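Local coordinates for protein chitinase (Paenibacillus sp. FPU-7, PDB 5GZT) that probably catalyses the random endo-hydrolysis of beta-1,4 linkages between N-acetylglucosamine units in chitin and chitodextrins, at residues T494-A499 / T546-K551; A532-V537 / P559-Y564; Q539-K544 / Y589-S594; R579-T584 / Y599-S604. All blocks are in the same frame, centred on the assembly; numbering follows the deposited sequence.

All four contacts lie in one family 18 glycosyl hydrolase domain, around the small antiparallel sheet inserted after barrel strand 527-532. Contact 4 is buried, whereas contacts 1, 2 and 3 are only partly so, and contact 3 has the most exposed residues among those that touch. Contacts 2, 3 and 4 reach the same sheet; contact 1 instead joins two loops and meets contact 4 through His496 and Asp582, and contact 3 through Thr546 and Tyr589. Chemistry follows place. A buried threonine hydroxyl ties the loops of contact 1, main-chain bonds pair the edge strand in contact 2, an aromatic ring and waters serve the outlying turn of contact 3, and aromatic packing beside a capped helix marks contact 4.

Contact 1. Residues T494-A499 / T546-K551; sequences TSHHTA and TGLSEK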
loop_
_atom_site.group_PDB
_atom_site.type_symbol
_atom_site.label_atom_id
_atom_site.label_comp_id
_atom_site.label_asym_id
_atom_site.label_seq_id
_atom_site.Cartn_x
_atom_site.Cartn_y
_atom_site.Cartn_z
ATOM N N THR B 494 -14.958 4.531 -26.843
ATOM C CA THR B 494 -14.350 4.993 -25.622
ATOM C C THR B 494 -15.019 4.385 -24.386
ATOM O O THR B 494 -16.240 4.085 -24.371
ATOM C CB THR B 494 -14.376 6.526 -25.515
ATOM O OG1 THR B 494 -15.733 6.969 -25.455
ATOM C CG2 THR B 494 -13.710 7.218 -26.690
ATOM N N SER B 495 -14.232 4.205 -23.338
ATOM C CA SER B 495 -14.778 3.863 -22.049
ATOM C C SER B 495 -13.791 4.183 -20.966
ATOM O O SER B 495 -12.803 4.861 -21.180
ATOM C CB SER B 495 -15.214 2.365 -22.020
ATOM O OG SER B 495 -16.071 2.102 -20.888
ATOM N N HIS B 496 -14.088 3.771 -19.752
ATOM C CA HIS B 496 -13.207 3.985 -18.575
ATOM C C HIS B 496 -12.220 2.900 -18.482
ATOM O O HIS B 496 -12.571 1.712 -18.685
ATOM C CB HIS B 496 -14.020 3.986 -17.268
ATOM C CG HIS B 496 -15.130 4.975 -17.266
ATOM N ND1 HIS B 496 -14.909 6.338 -17.358
ATOM C CD2 HIS B 496 -16.472 4.816 -17.233
ATOM C CE1 HIS B 496 -16.073 6.967 -17.423
ATOM N NE2 HIS B 496 -17.044 6.068 -17.309
ATOM N N HIS B 497 -10.962 3.229 -18.197
ATOM C CA HIS B 497 -9.900 2.214 -18.061
ATOM C C HIS B 497 -9.681 1.684 -16.653
ATOM O O HIS B 497 -9.040 0.614 -16.503
ATOM C CB HIS B 497 -8.576 2.708 -18.714
ATOM C CG HIS B 497 -7.516 3.204 -17.792
ATOM N ND1 HIS B 497 -7.276 4.549 -17.555
ATOM C CD2 HIS B 497 -6.519 2.539 -17.179
ATOM C CE1 HIS B 497 -6.229 4.676 -16.765
ATOM N NE2 HIS B 497 -5.733 3.465 -16.553
ATOM N N THR B 498 -10.150 2.415 -15.636
ATOM C CA THR B 498 -9.832 2.052 -14.276
ATOM C C THR B 498 -11.003 2.423 -13.337
ATOM O O THR B 498 -10.828 2.725 -12.186
ATOM C CB THR B 498 -8.459 2.553 -13.820
ATOM O OG1 THR B 498 -8.079 1.910 -12.560
ATOM C CG2 THR B 498 -8.425 4.087 -13.656
ATOM N N ALA B 499 -12.219 2.304 -13.856
ATOM C CA ALA B 499 -13.385 2.695 -13.043
ATOM C C ALA B 499 -13.703 1.774 -11.890
ATOM O O ALA B 499 -13.442 0.569 -11.980
ATOM C CB ALA B 499 -14.585 2.781 -13.939
ATOM N N THR B 546 -20.558 13.526 -24.439
ATOM C CA THR B 546 -19.411 13.908 -23.684
ATOM C C THR B 546 -18.211 13.206 -24.126
ATOM O O THR B 546 -17.185 13.195 -23.427
ATOM C CB THR B 546 -19.622 13.471 -22.245
ATOM O OG1 THR B 546 -19.907 12.068 -22.225
ATOM C CG2 THR B 546 -20.795 14.160 -21.590
ATOM N N GLY B 547 -18.308 12.505 -25.270
ATOM C CA GLY B 547 -17.213 11.674 -25.685
ATOM C C GLY B 547 -17.145 10.269 -25.162
ATOM O O GLY B 547 -16.352 9.459 -25.654
ATOM N N LEU B 548 -17.832 10.009 -24.089
ATOM C CA LEU B 548 -17.850 8.748 -23.446
ATOM C C LEU B 548 -18.792 7.735 -24.185
ATOM O O LEU B 548 -19.918 8.053 -24.592
ATOM C CB LEU B 548 -18.348 8.916 -22.021
ATOM C CG LEU B 548 -18.481 7.658 -21.180
ATOM C CD1 LEU B 548 -17.123 7.011 -20.953
ATOM C CD2 LEU B 548 -19.202 7.924 -19.863
ATOM N N SER B 549 -18.336 6.499 -24.347
ATOM C CA SER B 549 -19.123 5.508 -25.146
ATOM C C SER B 549 -19.374 6.030 -26.564
ATOM O O SER B 549 -20.482 6.026 -27.020
ATOM C CB SER B 549 -20.426 5.128 -24.443
ATOM O OG SER B 549 -20.125 4.644 -23.120
ATOM N N GLU B 550 -18.396 6.688 -27.187
ATOM C CA GLU B 550 -18.574 7.148 -28.532
ATOM C C GLU B 550 -17.490 6.456 -29.368
ATOM O O GLU B 550 -16.395 6.052 -28.869
ATOM C CB GLU B 550 -18.418 8.691 -28.674
ATOM C CG GLU B 550 -19.404 9.519 -27.808
ATOM C CD GLU B 550 -20.818 9.425 -28.293
ATOM O OE1 GLU B 550 -21.037 8.937 -29.449
ATOM O OE2 GLU B 550 -21.736 9.730 -27.526
ATOM N N LYS B 551 -17.753 6.411 -30.664
ATOM C CA LYS B 551 -16.856 5.679 -31.579
ATOM C C LYS B 551 -15.588 6.490 -31.776
ATOM O O LYS B 551 -15.632 7.697 -31.816
ATOM C CB LYS B 551 -17.575 5.411 -32.939
ATOM C CG LYS B 551 -18.699 4.391 -32.850
ATOM C CD LYS B 551 -19.485 4.243 -34.165
ATOM C CE LYS B 551 -20.575 3.152 -34.057
ATOM N NZ LYS B 551 -21.957 3.769 -33.976
HETATM O O HOH W 1 -18.386 3.328 -21.157
#
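A loop that follows barrel strand 478-481 meets a loop of the inserted sheet domain where Thr494 plugs into the main chain of Gly547-Glu550. Its OG1 sits between the backbone N and the carbonyl carbon (chi1 64°), and there it works twice. Thr494 OG1 donates to Gly547 O at 2.6 Å, in the carbonyl plane on a lone pair, and accepts from Glu550 N at 3.2 Å, an almost straight bond (171°). Thr494 N gives a further bond to Glu550 O, 2.9 Å long, while Ser549 N makes a weak one to Thr494 O. A valine here would probably leave Gly547 O and Glu550 N without the hydroxyl they share. Gly547 suits its positive phi, since a side chain would collide with the preceding carbonyl. Beyond this polar grip, Leu548 crosses His496 at about a right angle and lays CD1 over one face of the imidazole, 4.0 Å from the ring centre, a CH-pi contact. The ring's NE2 bonds Asp582. At the solvent side a water links Ser495 OG and Ser549 OG. Such docking of a barrel loop against an inserted alpha+beta domain fits the family 18 chitinases that carry a chitinase insertion domain.

Contact 2. Residues A532-V537 / P559-Y564; sequences AFYSRV and PGTIVY
Arg536 and Thr561 lie side by side and point the same way, with the threonine methyl CG2 over the centre of one guanidinium face, 3.3 Å from Arg536 CZ. A bend at chi2 (-84°) turns Arg536 CD back toward the partner strand. The flat, charged group thus has an apolar cover while its NE keeps a salt bridge to Asp485 and its NH1 a water. On the same face of the sheet, Tyr534 CD2 meets Thr561 CG2 at 3.7 Å, the two side chains slanting across each other. Ser535 and Ile562 occupy the other face. Ser535 is small enough to fold OG back on the main chain, where it donates to Ile562 O at 2.8 Å on an in-plane lone pair; Ser535 N reaches the same oxygen at 3.0 Å, tilted 34° from the plane. Val537 CG2 packs on Ile562 CD1 at 3.6 Å. Val537 N bonds Gly560 O and Tyr564 N bonds Phe533 O, so the pairing is gripped at both ends. Strand 561-563 is the edge of its antiparallel sheet: beyond strand 534-538 comes strand 596-598, whose Ile597 touches Ser535 and Ile562, and Val563 holds the N-cap position before helix 564-570, whose Leu567 packs on the Ser535 and Ile562 side.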
loop_
_atom_site.group_PDB
_atom_site.type_symbol
_atom_site.label_atom_id
_atom_site.label_comp_id
_atom_site.label_asym_id
_atom_site.label_seq_id
_atom_site.Cartn_x
_atom_site.Cartn_y
_atom_site.Cartn_z
ATOM N N ALA B 532 -4.601 3.682 -11.035
ATOM C CA ALA B 532 -3.586 4.168 -11.973
ATOM C C ALA B 532 -3.321 5.658 -11.865
ATOM O O ALA B 532 -4.278 6.449 -11.751
ATOM C CB ALA B 532 -4.018 3.831 -13.375
ATOM N N PHE B 533 -2.062 6.072 -12.016
ATOM C CA PHE B 533 -1.669 7.458 -11.995
ATOM C C PHE B 533 -1.392 7.910 -13.391
ATOM O O PHE B 533 -0.567 8.866 -13.649
ATOM C CB PHE B 533 -0.474 7.710 -11.074
ATOM C CG PHE B 533 -0.746 7.521 -9.580
ATOM C CD1 PHE B 533 -1.916 7.035 -9.057
ATOM C CD2 PHE B 533 0.272 7.880 -8.674
ATOM C CE1 PHE B 533 -2.110 6.899 -7.710
ATOM C CE2 PHE B 533 0.092 7.731 -7.313
ATOM C CZ PHE B 533 -1.075 7.189 -6.834
ATOM N N TYR B 534 -2.137 7.300 -14.328
ATOM C CA TYR B 534 -2.047 7.630 -15.724
ATOM C C TYR B 534 -3.395 7.391 -16.393
ATOM O O TYR B 534 -4.330 6.807 -15.774
ATOM C CB TYR B 534 -0.891 6.845 -16.387
ATOM C CG TYR B 534 -1.231 5.371 -16.489
ATOM C CD1 TYR B 534 -1.033 4.522 -15.431
ATOM C CD2 TYR B 534 -1.868 4.871 -17.614
ATOM C CE1 TYR B 534 -1.469 3.169 -15.489
ATOM C CE2 TYR B 534 -2.261 3.527 -17.691
ATOM C CZ TYR B 534 -2.058 2.689 -16.608
ATOM O OH TYR B 534 -2.494 1.395 -16.691
ATOM N N SER B 535 -3.556 7.948 -17.580
ATOM C CA SER B 535 -4.761 7.861 -18.328
ATOM C C SER B 535 -4.597 6.949 -19.563
ATOM O O SER B 535 -3.457 6.727 -20.026
ATOM C CB SER B 535 -5.118 9.227 -18.860
ATOM O OG SER B 535 -4.077 9.756 -19.657
ATOM N N ARG B 536 -5.723 6.536 -20.115
ATOM C CA ARG B 536 -5.811 5.915 -21.454
ATOM C C ARG B 536 -6.527 6.908 -22.315
ATOM O O ARG B 536 -7.522 7.532 -21.847
ATOM C CB ARG B 536 -6.564 4.575 -21.437
ATOM C CG ARG B 536 -5.743 3.491 -20.799
ATOM C CD ARG B 536 -4.780 2.908 -21.892
ATOM N NE ARG B 536 -3.755 2.062 -21.298
ATOM C CZ ARG B 536 -2.655 1.696 -21.934
ATOM N NH1 ARG B 536 -2.488 1.966 -23.209
ATOM N NH2 ARG B 536 -1.758 1.041 -21.289
ATOM N N VAL B 537 -6.026 7.066 -23.555
ATOM C CA VAL B 537 -6.384 8.093 -24.476
ATOM C C VAL B 537 -6.951 7.469 -25.733
ATOM O O VAL B 537 -6.422 6.421 -26.173
ATOM C CB VAL B 537 -5.121 8.924 -24.845
ATOM C CG1 VAL B 537 -5.448 10.039 -25.766
ATOM C CG2 VAL B 537 -4.497 9.562 -23.608
ATOM N N PRO B 559 -0.784 9.135 -28.253
ATOM C CA PRO B 559 0.204 8.782 -27.217
ATOM C C PRO B 559 -0.110 7.514 -26.482
ATOM O O PRO B 559 0.760 6.939 -25.765
ATOM C CB PRO B 559 0.110 9.977 -26.237
ATOM C CG PRO B 559 -1.266 10.579 -26.447
ATOM C CD PRO B 559 -1.492 10.392 -27.940
ATOM N N GLY B 560 -1.370 7.092 -26.563
ATOM C CA GLY B 560 -1.822 5.913 -25.768
ATOM C C GLY B 560 -2.207 6.206 -24.315
ATOM O O GLY B 560 -3.368 5.881 -23.881
ATOM N N THR B 561 -1.206 6.683 -23.556
ATOM C CA THR B 561 -1.292 7.012 -22.141
ATOM C C THR B 561 -0.692 8.397 -21.927
ATOM O O THR B 561 0.204 8.786 -22.621
ATOM C CB THR B 561 -0.597 6.040 -21.180
ATOM O OG1 THR B 561 0.784 6.010 -21.471
ATOM C CG2 THR B 561 -1.165 4.588 -21.242
ATOM N N ILE B 562 -1.263 9.151 -20.997
ATOM C CA ILE B 562 -0.691 10.410 -20.518
ATOM C C ILE B 562 -0.659 10.357 -18.999
ATOM O O ILE B 562 -1.666 10.103 -18.376
ATOM C CB ILE B 562 -1.556 11.599 -20.991
ATOM C CG1 ILE B 562 -1.617 11.665 -22.484
ATOM C CG2 ILE B 562 -0.976 12.917 -20.469
ATOM C CD1 ILE B 562 -2.642 12.625 -23.070
ATOM N N VAL B 563 0.485 10.595 -18.367
ATOM C CA VAL B 563 0.662 10.421 -16.948
ATOM C C VAL B 563 -0.087 11.553 -16.213
ATOM O O VAL B 563 -0.360 12.643 -16.784
ATOM C CB VAL B 563 2.143 10.334 -16.553
ATOM C CG1 VAL B 563 2.888 9.258 -17.400
ATOM C CG2 VAL B 563 2.841 11.694 -16.704
ATOM N N TYR B 564 -0.578 11.254 -15.014
ATOM C CA TYR B 564 -1.427 12.222 -14.281
ATOM C C TYR B 564 -0.758 13.616 -14.119
ATOM O O TYR B 564 -1.427 14.605 -14.194
ATOM C CB TYR B 564 -1.721 11.680 -12.905
ATOM C CG TYR B 564 -2.730 12.456 -12.081
ATOM C CD1 TYR B 564 -4.074 12.563 -12.482
ATOM C CD2 TYR B 564 -2.324 13.167 -10.945
ATOM C CE1 TYR B 564 -4.983 13.303 -11.720
ATOM C CE2 TYR B 564 -3.232 13.864 -10.171
ATOM C CZ TYR B 564 -4.573 13.935 -10.530
ATOM O OH TYR B 564 -5.494 14.620 -9.767
HETATM O O HOH W 2 -3.338 2.938 -25.742
HETATM O O HOH W 3 -5.422 3.915 -25.133
#

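Contact 3. Residues Q539-K544 / Y589-S594; sequences QNVENK and YLFNGS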
loop_
_atom_site.group_PDB
_atom_site.type_symbol
_atom_site.label_atom_id
_atom_site.label_comp_id
_atom_site.label_asym_id
_atom_site.label_seq_id
_atom_site.Cartn_x
_atom_site.Cartn_y
_atom_site.Cartn_z
ATOM N N GLN B 539 -7.934 9.034 -29.675
ATOM C CA GLN B 539 -8.014 10.154 -30.620
ATOM C C GLN B 539 -9.066 9.912 -31.653
ATOM O O GLN B 539 -9.613 8.797 -31.767
ATOM C CB GLN B 539 -6.625 10.375 -31.270
ATOM C CG GLN B 539 -5.625 10.932 -30.277
ATOM C CD GLN B 539 -4.292 11.313 -30.901
ATOM O OE1 GLN B 539 -3.887 10.779 -31.955
ATOM N NE2 GLN B 539 -3.570 12.178 -30.207
ATOM N N ASN B 540 -9.407 10.962 -32.375
ATOM C CA ASN B 540 -10.448 10.907 -33.396
ATOM C C ASN B 540 -11.739 10.268 -32.924
ATOM O O ASN B 540 -12.346 9.444 -33.647
ATOM C CB ASN B 540 -9.915 10.161 -34.680
ATOM C CG ASN B 540 -8.713 10.888 -35.278
ATOM O OD1 ASN B 540 -8.771 12.064 -35.514
ATOM N ND2 ASN B 540 -7.604 10.245 -35.316
ATOM N N VAL B 541 -12.258 10.798 -31.822
ATOM C CA VAL B 541 -13.523 10.339 -31.233
ATOM C C VAL B 541 -14.597 11.216 -31.792
ATOM O O VAL B 541 -14.406 12.417 -31.913
ATOM C CB VAL B 541 -13.434 10.459 -29.688
ATOM C CG1 VAL B 541 -14.738 10.127 -28.977
ATOM C CG2 VAL B 541 -12.291 9.599 -29.188
ATOM N N GLU B 542 -15.750 10.646 -32.154
ATOM C CA GLU B 542 -16.808 11.450 -32.688
ATOM C C GLU B 542 -17.236 12.464 -31.612
ATOM O O GLU B 542 -17.324 12.162 -30.424
ATOM C CB GLU B 542 -18.057 10.592 -33.060
ATOM C CG GLU B 542 -17.748 9.661 -34.257
ATOM C CD GLU B 542 -18.847 8.666 -34.617
ATOM O OE1 GLU B 542 -19.926 8.488 -33.926
ATOM O OE2 GLU B 542 -18.540 8.037 -35.623
ATOM N N ASN B 543 -17.579 13.634 -32.096
ATOM C CA ASN B 543 -17.866 14.750 -31.292
ATOM C C ASN B 543 -19.327 14.768 -30.996
ATOM O O ASN B 543 -20.054 15.563 -31.506
ATOM C CB ASN B 543 -17.420 16.038 -32.007
ATOM C CG ASN B 543 -17.543 17.204 -31.105
ATOM O OD1 ASN B 543 -17.851 17.048 -29.952
ATOM N ND2 ASN B 543 -17.341 18.381 -31.624
ATOM N N LYS B 544 -19.693 13.928 -30.078
ATOM C CA LYS B 544 -21.018 13.655 -29.650
ATOM C C LYS B 544 -21.015 13.465 -28.135
ATOM O O LYS B 544 -20.128 12.819 -27.593
ATOM C CB LYS B 544 -21.531 12.320 -30.276
ATOM C CG LYS B 544 -21.601 12.375 -31.815
ATOM C CD LYS B 544 -21.984 11.040 -32.429
ATOM C CE LYS B 544 -22.097 11.222 -33.981
ATOM N NZ LYS B 544 -22.234 9.887 -34.615
ATOM N N TYR B 589 -13.283 11.821 -16.684
ATOM C CA TYR B 589 -12.684 11.764 -17.994
ATOM C C TYR B 589 -12.686 13.173 -18.551
ATOM O O TYR B 589 -13.375 14.077 -17.972
ATOM C CB TYR B 589 -13.465 10.817 -18.899
ATOM C CG TYR B 589 -14.910 11.107 -19.057
ATOM C CD1 TYR B 589 -15.808 10.729 -18.124
ATOM C CD2 TYR B 589 -15.407 11.689 -20.208
ATOM C CE1 TYR B 589 -17.172 10.985 -18.276
ATOM C CE2 TYR B 589 -16.773 11.885 -20.378
ATOM C CZ TYR B 589 -17.646 11.489 -19.424
ATOM O OH TYR B 589 -19.011 11.641 -19.551
ATOM N N LEU B 590 -11.806 13.384 -19.525
ATOM C CA LEU B 590 -11.765 14.651 -20.266
ATOM C C LEU B 590 -12.189 14.482 -21.699
ATOM O O LEU B 590 -11.927 13.402 -22.318
ATOM C CB LEU B 590 -10.355 15.132 -20.295
ATOM C CG LEU B 590 -9.660 15.170 -18.918
ATOM C CD1 LEU B 590 -8.253 15.754 -19.135
ATOM C CD2 LEU B 590 -10.435 16.068 -17.964
ATOM N N PHE B 591 -12.717 15.552 -22.297
ATOM C CA PHE B 591 -12.976 15.510 -23.751
ATOM C C PHE B 591 -12.856 16.895 -24.290
ATOM O O PHE B 591 -13.281 17.866 -23.633
ATOM C CB PHE B 591 -14.390 14.955 -24.006
ATOM C CG PHE B 591 -14.728 14.679 -25.452
ATOM C CD1 PHE B 591 -13.930 13.846 -26.188
ATOM C CD2 PHE B 591 -15.910 15.113 -26.001
ATOM C CE1 PHE B 591 -14.237 13.546 -27.560
ATOM C CE2 PHE B 591 -16.242 14.861 -27.338
ATOM C CZ PHE B 591 -15.392 14.049 -28.124
ATOM N N ASN B 592 -12.208 17.031 -25.444
ATOM C CA ASN B 592 -12.104 18.298 -26.125
ATOM C C ASN B 592 -12.844 18.370 -27.459
ATOM O O ASN B 592 -12.650 19.317 -28.218
ATOM C CB ASN B 592 -10.641 18.691 -26.339
ATOM C CG ASN B 592 -9.982 17.908 -27.447
ATOM O OD1 ASN B 592 -10.456 16.821 -27.844
ATOM N ND2 ASN B 592 -8.864 18.420 -27.930
ATOM N N GLY B 593 -13.709 17.407 -27.728
ATOM C CA GLY B 593 -14.339 17.324 -29.022
ATOM C C GLY B 593 -13.666 16.307 -29.984
ATOM O O GLY B 593 -14.239 15.974 -30.987
ATOM N N SER B 594 -12.506 15.741 -29.635
ATOM C CA SER B 594 -11.872 14.828 -30.540
ATOM C C SER B 594 -10.996 13.850 -29.789
ATOM O O SER B 594 -10.900 12.634 -30.150
ATOM C CB SER B 594 -11.097 15.666 -31.593
ATOM O OG SER B 594 -10.204 14.801 -32.199
HETATM O O HOH W 4 -8.115 13.477 -31.509
HETATM O O HOH W 5 -10.907 14.628 -34.990
#
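A beta-hairpin tip of the inserted antiparallel sheet, where strand 587-591 turns back toward strand 596-598, is packed against the loop 539-544 by Phe591 and the turn that follows it. That turn is an Asx turn: Asn592 OD1 accepts from Ser594 N at 2.9 Å. Gly593 suits it, because its positive phi would press a CB against the preceding carbonyl oxygen.

The Phe591 side chain sets out toward loop 539-544, with CG anti to the backbone N (chi1 -172°), and its ring reaches three successive residues. Phe591 CE1 touches Val541 CG1 at 3.7 Å, its CZ approaches Glu542 O at 3.5 Å, and its CE2 lies near Asn543 OD1. The turn also folds over the ring, setting Gly593 N above the centre of one face. An alanine in place of Phe591 would probably open a gap between hairpin and loop, taking from Val541 CG1 the ring atom CE1 it packs on and from the turn the ring it covers. Phe596 of the returning strand touches both Phe591 and Val541, so the valine, branched and apolar, fits beside two aromatic residues.

The main chains are joined by one direct bond, from Val541 N to Ser594 O, 2.8 Å long and nearly straight (165°), in the carbonyl plane on a lone pair. Asn543, at the centre of an inverse gamma turn, presses its CB to 3.3 Å from Gly593 O. On the wetter side, two waters bridge Asn540 and Ser594; one of them accepts from Asn540 N at 3.0 Å and meets Ser594 OG at 2.6 Å.

Contact 4. Residues R579-T584 / Y599-S604; sequences RYWDDT and YEDTAS. With FMT (formic acid), chain H.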
loop_
_atom_site.group_PDB
_atom_site.type_symbol
_atom_site.label_atom_id
_atom_site.label_comp_id
_atom_site.label_asym_id
_atom_site.label_seq_id
_atom_site.Cartn_x
_atom_site.Cartn_y
_atom_site.Cartn_z
ATOM N N ARG B 579 -13.570 18.708 -18.127
ATOM C CA ARG B 579 -13.624 17.657 -17.107
ATOM C C ARG B 579 -15.079 17.207 -16.946
ATOM O O ARG B 579 -15.959 18.029 -16.785
ATOM C CB ARG B 579 -13.072 18.135 -15.733
ATOM C CG ARG B 579 -13.161 16.941 -14.758
ATOM C CD ARG B 579 -12.388 17.184 -13.477
ATOM N NE ARG B 579 -12.812 18.369 -12.785
ATOM C CZ ARG B 579 -13.620 18.420 -11.720
ATOM N NH1 ARG B 579 -14.310 17.349 -11.264
ATOM N NH2 ARG B 579 -13.846 19.599 -11.145
ATOM N N TYR B 580 -15.324 15.892 -17.054
ATOM C CA TYR B 580 -16.650 15.293 -16.861
ATOM C C TYR B 580 -16.536 14.211 -15.793
ATOM O O TYR B 580 -15.464 13.773 -15.479
ATOM C CB TYR B 580 -17.083 14.632 -18.176
ATOM C CG TYR B 580 -17.517 15.592 -19.261
ATOM C CD1 TYR B 580 -18.554 16.457 -19.059
ATOM C CD2 TYR B 580 -16.883 15.636 -20.494
ATOM C CE1 TYR B 580 -18.991 17.315 -20.082
ATOM C CE2 TYR B 580 -17.358 16.464 -21.509
ATOM C CZ TYR B 580 -18.375 17.281 -21.288
ATOM O OH TYR B 580 -18.795 18.127 -22.268
ATOM N N TRP B 581 -17.659 13.781 -15.214
ATOM C CA TRP B 581 -17.672 12.748 -14.235
ATOM C C TRP B 581 -18.783 11.777 -14.626
ATOM O O TRP B 581 -19.878 12.176 -14.998
ATOM C CB TRP B 581 -18.063 13.395 -12.928
ATOM C CG TRP B 581 -18.242 12.452 -11.745
ATOM C CD1 TRP B 581 -19.424 12.150 -11.105
ATOM C CD2 TRP B 581 -17.220 11.741 -11.049
ATOM N NE1 TRP B 581 -19.169 11.301 -10.104
ATOM C CE2 TRP B 581 -17.851 11.036 -10.015
ATOM C CE3 TRP B 581 -15.838 11.571 -11.248
ATOM C CZ2 TRP B 581 -17.152 10.247 -9.064
ATOM C CZ3 TRP B 581 -15.109 10.800 -10.269
ATOM C CH2 TRP B 581 -15.807 10.098 -9.245
ATOM N N ASP B 582 -18.497 10.504 -14.478
ATOM C CA ASP B 582 -19.517 9.466 -14.647
ATOM C C ASP B 582 -19.940 9.059 -13.252
ATOM O O ASP B 582 -19.214 8.443 -12.503
ATOM C CB ASP B 582 -18.944 8.281 -15.404
ATOM C CG ASP B 582 -20.011 7.150 -15.672
ATOM O OD1 ASP B 582 -20.928 6.932 -14.855
ATOM O OD2 ASP B 582 -19.821 6.367 -16.598
ATOM N N ASP B 583 -21.135 9.453 -12.890
ATOM C CA ASP B 583 -21.599 9.243 -11.548
ATOM C C ASP B 583 -22.135 7.836 -11.251
ATOM O O ASP B 583 -22.491 7.598 -10.128
ATOM C CB ASP B 583 -22.713 10.208 -11.141
ATOM C CG ASP B 583 -22.742 10.408 -9.594
ATOM O OD1 ASP B 583 -21.687 10.454 -8.819
ATOM O OD2 ASP B 583 -23.849 10.549 -9.188
ATOM N N THR B 584 -22.156 6.950 -12.211
ATOM C CA THR B 584 -22.441 5.522 -11.933
ATOM C C THR B 584 -21.100 4.783 -11.840
ATOM O O THR B 584 -20.819 4.081 -10.809
ATOM C CB THR B 584 -23.255 4.982 -13.076
ATOM O OG1 THR B 584 -24.441 5.753 -13.204
ATOM C CG2 THR B 584 -23.596 3.525 -12.864
ATOM N N TYR B 599 -9.164 8.634 -16.888
ATOM C CA TYR B 599 -8.139 8.770 -15.883
ATOM C C TYR B 599 -8.697 8.546 -14.465
ATOM O O TYR B 599 -9.871 8.157 -14.298
ATOM C CB TYR B 599 -7.385 10.144 -16.052
ATOM C CG TYR B 599 -8.129 11.398 -15.586
ATOM C CD1 TYR B 599 -9.133 11.956 -16.371
ATOM C CD2 TYR B 599 -7.757 12.098 -14.426
ATOM C CE1 TYR B 599 -9.840 13.064 -16.002
ATOM C CE2 TYR B 599 -8.415 13.273 -14.099
ATOM C CZ TYR B 599 -9.458 13.733 -14.901
ATOM O OH TYR B 599 -10.151 14.848 -14.583
ATOM N N GLU B 600 -7.811 8.690 -13.499
ATOM C CA GLU B 600 -8.024 8.434 -12.102
ATOM C C GLU B 600 -7.628 9.801 -11.438
ATOM O O GLU B 600 -6.584 10.354 -11.753
ATOM C CB GLU B 600 -6.982 7.471 -11.653
ATOM C CG GLU B 600 -7.115 7.026 -10.226
ATOM C CD GLU B 600 -8.005 5.754 -10.075
ATOM O OE1 GLU B 600 -9.230 5.897 -10.053
ATOM O OE2 GLU B 600 -7.473 4.624 -9.966
ATOM N N ASP B 601 -8.451 10.301 -10.519
ATOM C CA ASP B 601 -8.208 11.616 -9.863
ATOM C C ASP B 601 -8.554 11.456 -8.386
ATOM O O ASP B 601 -8.648 10.315 -7.864
ATOM C CB ASP B 601 -8.996 12.719 -10.593
ATOM C CG ASP B 601 -10.490 12.752 -10.273
ATOM O OD1 ASP B 601 -10.997 11.776 -9.627
ATOM O OD2 ASP B 601 -11.193 13.728 -10.770
ATOM N N THR B 602 -8.740 12.598 -7.712
ATOM C CA THR B 602 -8.923 12.626 -6.349
ATOM C C THR B 602 -10.243 11.984 -5.989
ATOM O O THR B 602 -10.367 11.352 -4.892
ATOM C CB THR B 602 -8.832 14.052 -5.825
ATOM O OG1 THR B 602 -9.661 14.884 -6.571
ATOM C CG2 THR B 602 -7.426 14.573 -5.936
ATOM N N ALA B 603 -11.246 12.258 -6.784
ATOM C CA ALA B 603 -12.575 11.696 -6.514
ATOM C C ALA B 603 -12.669 10.156 -6.739
ATOM O O ALA B 603 -13.242 9.444 -5.909
ATOM C CB ALA B 603 -13.644 12.425 -7.348
ATOM N N SER B 604 -12.126 9.658 -7.857
ATOM C CA SER B 604 -12.146 8.238 -8.161
ATOM C C SER B 604 -11.292 7.501 -7.122
ATOM O O SER B 604 -11.721 6.404 -6.679
ATOM C CB SER B 604 -11.746 7.893 -9.611
ATOM O OG SER B 604 -10.376 8.080 -9.842
HETATM C C FMT H . -14.647 14.385 -11.793
HETATM O O1 FMT H . -14.714 14.985 -12.921
HETATM O O2 FMT H . -13.610 14.124 -10.901
#
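Trp581 carries its CG anti to the backbone N (chi1 176°), and the six-membered ring of its indole reaches Ala603, in the first turn of helix 602-614. Trp581 CZ3 comes to 3.6 Å from Ala603 CB; alanine, with only a methyl group, suits this close approach. The indole NE1, at the other side, donates in the ring plane to Asp583 OD1. Arg579 crosses the Tyr599 side chain at about a right angle, its CD 3.4 Å from Tyr599 OH. A formic acid molecule, probably from the crystallisation liquor, sits between the two segments: Arg579 NH1 donates to its O1 at 2.9 Å, and Asp601 OD2 lies only 2.5 Å from its O2, a spacing that suggests one of the two acid groups is probably protonated. The same NH1 also bonds Leu683 O, and Trp581 touches Leu744, both in the immunoglobulin-like domain. Asp601 is the N-cap. Asp601 OD1 accepts from Ser604 N at 3.0 Å, and Ser604 OG accepts from Asp601 N at 3.0 Å, the reciprocal bonds of a capping box. The capping box starts helix 602-614, where the chain passes from the inserted sheet back to the family 18 TIM barrel.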